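Local structure of threonine synthase (Brucella melitensis bv. 1, 4F4F) at residues Thr309-Asp314 against Ala418-Ala423; Gly366-Asp371 against Ser392-Lys397. The protein probably catalyses the last step of threonine biosynthesis, converting O-phospho-L-homoserine and water into L-threonine and phosphate with the help of pyridoxal 5'-phosphate. All coordinates share one frame; numbering follows the deposited sequence.

Contact 1: Thr309-Asp314 against Ala418-Ala423; sequences TSPSMD and AKFPDA. With PLP (pyridoxal-5'-phosphate), chain C.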
# COMPACT_ATOMS: atom_id res chain seq x y z
N THR A 309 1.14 -12.19 -14.16
CA THR A 309 0.25 -12.84 -13.23
C THR A 309 0.25 -12.16 -11.86
O THR A 309 -0.46 -12.59 -10.96
CB THR A 309 0.59 -14.34 -13.07
OG1 THR A 309 1.99 -14.49 -12.80
CG2 THR A 309 0.20 -15.16 -14.39
N SER A 310 1.03 -11.09 -11.70
CA SER A 310 1.01 -10.30 -10.48
C SER A 310 0.60 -8.85 -10.81
O SER A 310 1.41 -7.92 -10.66
CB SER A 310 2.38 -10.34 -9.79
OG SER A 310 3.46 -10.20 -10.69
N PRO A 311 -0.68 -8.65 -11.25
CA PRO A 311 -1.08 -7.35 -11.81
C PRO A 311 -0.94 -6.16 -10.87
O PRO A 311 -0.75 -5.04 -11.34
CB PRO A 311 -2.56 -7.56 -12.17
CG PRO A 311 -3.02 -8.64 -11.26
CD PRO A 311 -1.82 -9.57 -11.21
N SER A 312 -1.01 -6.36 -9.55
CA SER A 312 -0.83 -5.21 -8.63
C SER A 312 0.62 -4.66 -8.62
O SER A 312 0.90 -3.62 -8.03
CB SER A 312 -1.26 -5.57 -7.21
OG SER A 312 -2.61 -6.01 -7.18
N MET A 313 1.54 -5.38 -9.26
CA MET A 313 2.91 -4.94 -9.39
C MET A 313 3.26 -4.58 -10.84
O MET A 313 4.42 -4.35 -11.17
CB MET A 313 3.85 -6.02 -8.83
CG MET A 313 3.72 -6.19 -7.32
SD MET A 313 4.34 -7.80 -6.76
CE MET A 313 5.99 -7.83 -7.46
N ASP A 314 2.25 -4.51 -11.70
CA ASP A 314 2.47 -4.16 -13.09
C ASP A 314 2.59 -2.64 -13.20
O ASP A 314 1.64 -1.95 -13.57
CB ASP A 314 1.35 -4.71 -13.98
CG ASP A 314 1.48 -6.24 -14.23
OD1 ASP A 314 2.50 -6.86 -13.85
OD2 ASP A 314 0.55 -6.82 -14.83
N ALA A 418 -6.73 -16.97 -3.02
CA ALA A 418 -8.06 -16.90 -3.62
C ALA A 418 -8.36 -15.60 -4.36
O ALA A 418 -9.34 -15.54 -5.08
CB ALA A 418 -9.16 -17.18 -2.59
N LYS A 419 -7.52 -14.57 -4.20
CA LYS A 419 -7.66 -13.32 -4.93
C LYS A 419 -7.16 -13.43 -6.37
O LYS A 419 -7.49 -12.57 -7.20
CB LYS A 419 -6.90 -12.16 -4.24
CG LYS A 419 -7.64 -11.46 -3.11
CD LYS A 419 -8.97 -10.90 -3.61
CE LYS A 419 -9.32 -9.49 -3.14
NZ LYS A 419 -8.27 -8.46 -3.25
N PHE A 420 -6.36 -14.46 -6.67
CA PHE A 420 -5.78 -14.65 -8.01
C PHE A 420 -5.82 -16.12 -8.35
O PHE A 420 -4.78 -16.74 -8.59
CB PHE A 420 -4.36 -14.05 -8.04
CG PHE A 420 -4.37 -12.57 -7.78
CD1 PHE A 420 -4.76 -11.69 -8.78
CD2 PHE A 420 -4.12 -12.07 -6.51
CE1 PHE A 420 -4.84 -10.33 -8.53
CE2 PHE A 420 -4.20 -10.73 -6.25
CZ PHE A 420 -4.56 -9.85 -7.26
N PRO A 421 -7.03 -16.70 -8.37
CA PRO A 421 -7.17 -18.13 -8.52
C PRO A 421 -6.67 -18.67 -9.87
O PRO A 421 -6.17 -19.78 -9.91
CB PRO A 421 -8.68 -18.33 -8.38
CG PRO A 421 -9.28 -17.07 -8.90
CD PRO A 421 -8.33 -16.00 -8.46
N ASP A 422 -6.78 -17.88 -10.95
CA ASP A 422 -6.37 -18.39 -12.28
C ASP A 422 -4.87 -18.73 -12.31
O ASP A 422 -4.45 -19.80 -12.80
CB ASP A 422 -6.64 -17.36 -13.40
CG ASP A 422 -8.12 -17.21 -13.74
OD1 ASP A 422 -8.95 -17.98 -13.22
OD2 ASP A 422 -8.44 -16.31 -14.55
N ALA A 423 -4.08 -17.79 -11.83
CA ALA A 423 -2.64 -17.94 -11.85
C ALA A 423 -2.23 -19.06 -10.90
O ALA A 423 -1.35 -19.84 -11.21
CB ALA A 423 -1.97 -16.65 -11.45
N1 PLP C . 1.21 -7.08 -3.87
C2 PLP C . -0.17 -6.91 -3.84
C2A PLP C . -1.16 -8.04 -3.68
C3 PLP C . -0.72 -5.53 -3.95
O3 PLP C . -2.09 -5.34 -3.91
C4 PLP C . 0.27 -4.40 -4.11
C4A PLP C . -0.15 -2.97 -4.22
C5 PLP C . 1.72 -4.71 -4.12
C6 PLP C . 2.11 -6.06 -3.99
C5A PLP C . 2.74 -3.55 -4.23
O4P PLP C . 2.71 -2.60 -3.09
P PLP C . 3.50 -1.16 -3.01
O1P PLP C . 4.94 -1.47 -3.39
O2P PLP C . 2.77 -0.30 -4.02
O3P PLP C . 3.36 -0.62 -1.60
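Pro311 and Ser312, which meet Phe420 across this contact, sit in a short 3-10 turn closed by the hydrogen bond from Met313 N to Ser310 O, 2.9 Å. The N-H of Ser312 is itself engaged, donating to His391 NE2, so the turn is tied to helix 390-402. Proline suits the second position of the turn, its ring already holding phi near the value required, and Pro311 CG lies 3.7 Å from Phe420 CE1; the two side chains pass each other in opposite directions. Ser312 OG lies farther off, 4.3 Å from Phe420 CZ.

The turn also lines the PLP pocket of the fold-type II enzymes, to which threonine synthases belong. Small enough to fit close beneath the pyridine ring, Ser312 brings CB to 3.3 Å from PLP C3. Met313 lies against the same face farther along, with CG 3.7 Å from PLP C6. PLP is also held by the backbone N-H groups of Gly260, Asn261, Phe262 and Asp264 and by the hydroxyl of Thr414.

Phe420 stands at the N-cap of helix 421-428, and its ring also meets that of His391, the planes about 60° apart. Pro421 follows in the first turn, where a missing N-H costs no helical bond. Two residues further, the small methyl of Ala423 lets the loop come near: CB lies 3.8 Å from Thr309 CB, with the Thr309 methyl alongside.

Contact 2: Gly366-Asp371 against Ser392-Lys397; sequences GRSTVD and SAIGVK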
# COMPACT_ATOMS: atom_id res chain seq x y z
N GLY A 366 15.41 -7.94 -6.85
CA GLY A 366 15.41 -9.00 -7.85
C GLY A 366 14.05 -9.08 -8.50
O GLY A 366 13.08 -8.42 -8.06
N ARG A 367 13.99 -9.93 -9.51
CA ARG A 367 12.87 -10.07 -10.38
C ARG A 367 12.44 -11.52 -10.44
O ARG A 367 13.26 -12.42 -10.26
CB ARG A 367 13.31 -9.61 -11.75
CG ARG A 367 12.22 -9.46 -12.77
CD ARG A 367 12.82 -9.25 -14.16
NE ARG A 367 13.57 -10.42 -14.61
CZ ARG A 367 14.21 -10.53 -15.78
NH1 ARG A 367 14.17 -9.53 -16.65
NH2 ARG A 367 14.85 -11.64 -16.07
N SER A 368 11.16 -11.75 -10.72
CA SER A 368 10.64 -13.11 -10.98
C SER A 368 9.71 -13.05 -12.19
O SER A 368 8.74 -12.28 -12.20
CB SER A 368 9.88 -13.65 -9.77
OG SER A 368 9.40 -14.98 -9.98
N THR A 369 10.03 -13.82 -13.22
CA THR A 369 9.17 -13.91 -14.41
C THR A 369 7.91 -14.72 -14.09
O THR A 369 7.83 -15.38 -13.04
CB THR A 369 9.90 -14.64 -15.55
OG1 THR A 369 10.20 -15.98 -15.13
CG2 THR A 369 11.20 -13.90 -15.95
N VAL A 370 6.97 -14.72 -15.01
CA VAL A 370 5.74 -15.48 -14.84
C VAL A 370 6.04 -16.96 -14.59
O VAL A 370 5.48 -17.53 -13.68
CB VAL A 370 4.79 -15.29 -16.05
CG1 VAL A 370 3.74 -16.41 -16.11
CG2 VAL A 370 4.15 -13.90 -16.01
N ASP A 371 6.94 -17.56 -15.35
CA ASP A 371 7.28 -18.98 -15.18
C ASP A 371 7.99 -19.26 -13.84
O ASP A 371 7.73 -20.27 -13.20
CB ASP A 371 8.15 -19.47 -16.35
CG ASP A 371 7.36 -19.63 -17.65
OD1 ASP A 371 6.12 -19.50 -17.62
OD2 ASP A 371 7.97 -19.90 -18.70
N SER A 392 2.98 -12.85 -3.76
CA SER A 392 3.72 -13.38 -2.62
C SER A 392 4.80 -14.37 -3.03
O SER A 392 5.89 -14.37 -2.47
CB SER A 392 2.76 -14.05 -1.65
OG SER A 392 1.70 -13.18 -1.29
N ALA A 393 4.51 -15.16 -4.06
CA ALA A 393 5.50 -16.08 -4.58
C ALA A 393 6.69 -15.35 -5.18
O ALA A 393 7.82 -15.82 -5.08
CB ALA A 393 4.87 -17.04 -5.58
N ILE A 394 6.45 -14.20 -5.83
CA ILE A 394 7.54 -13.33 -6.27
C ILE A 394 8.45 -13.00 -5.11
O ILE A 394 9.66 -13.17 -5.20
CB ILE A 394 7.03 -12.07 -7.01
CG1 ILE A 394 6.42 -12.53 -8.35
CG2 ILE A 394 8.18 -11.07 -7.25
CD1 ILE A 394 5.74 -11.46 -9.21
N GLY A 395 7.87 -12.54 -4.01
CA GLY A 395 8.63 -12.34 -2.79
C GLY A 395 9.50 -13.51 -2.36
O GLY A 395 10.67 -13.32 -2.00
N VAL A 396 8.94 -14.71 -2.35
CA VAL A 396 9.70 -15.90 -1.91
C VAL A 396 10.84 -16.20 -2.89
O VAL A 396 11.98 -16.37 -2.50
CB VAL A 396 8.81 -17.14 -1.71
CG1 VAL A 396 9.65 -18.37 -1.38
CG2 VAL A 396 7.77 -16.91 -0.60
N LYS A 397 10.55 -16.21 -4.18
CA LYS A 397 11.59 -16.44 -5.18
C LYS A 397 12.79 -15.48 -4.99
O LYS A 397 13.97 -15.90 -4.94
CB LYS A 397 11.00 -16.29 -6.59
CG LYS A 397 11.96 -16.64 -7.71
CD LYS A 397 12.85 -15.52 -8.19
CE LYS A 397 13.51 -15.91 -9.52
NZ LYS A 397 14.34 -14.81 -10.08
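The polar link is a single short hydrogen bond: Lys397 NZ donates to Arg367 O over 2.6 Å, arriving nearly in line with the carbonyl (C=O...N angle 162°). Lysine is suited to this because its long chain can cross from helix 390-402 to the end of strand 363-367. CG leaves anti to the backbone N (chi1 -174°), the chain bends at chi2 (-87°), and the rest runs extended to the carbonyl. The same ammonium forms a salt bridge with Glu401 one helical turn on, and a long, weak ion pair with Glu372, which probably helps keep it charged. The CB of Arg367 is directed away from the helix, and it is the backbone carbonyl that the lysine meets.

Here a helix is laid against the edge strand of the mixed sheet, just where the chain leaves the strand for helix 370-384. Thr369 is the N-cap of that helix: its hydroxyl caps a backbone N of the first turn while Glu372 OE1 accepts from Thr369 N, a capping box.

Apolar contacts centre on Ser368, whose small side chain fits between two larger ones of the facing helix. Its CB rests 3.9 Å from Ile394 CG1, with the isoleucine CG2 branch next to it, and 3.8 Å from Lys397 CD. Its OG lies over the aliphatic part of the lysine, 3.8 Å from Lys397 CG, and is hydrogen-bonded to Thr373 OG1, so a polar group is satisfied in a buried place. Ile394 also touches Ala284 of the neighbouring strand 278-285.

The centres of the two contacts lie about 12 Å apart, on the same side of the chain's centre, and they touch. Along the chain the order is 309-314, 366-371, 392-397, 418-423, so contact 2 falls wholly between the halves of contact 1. Helix 390-402 is common ground: its Ile394 meets Met313 of the cofactor loop, CG2 to CE 3.9 Å, while His391, near its start, adjoins contact 1. Beyond it, strand 409-413 enters the mixed sheet that strand 363-367 borders, and leads on to helix 421-428. The helix that contact 2 joins to the sheet edge is thus also the one that touches the loop lining the PLP pocket.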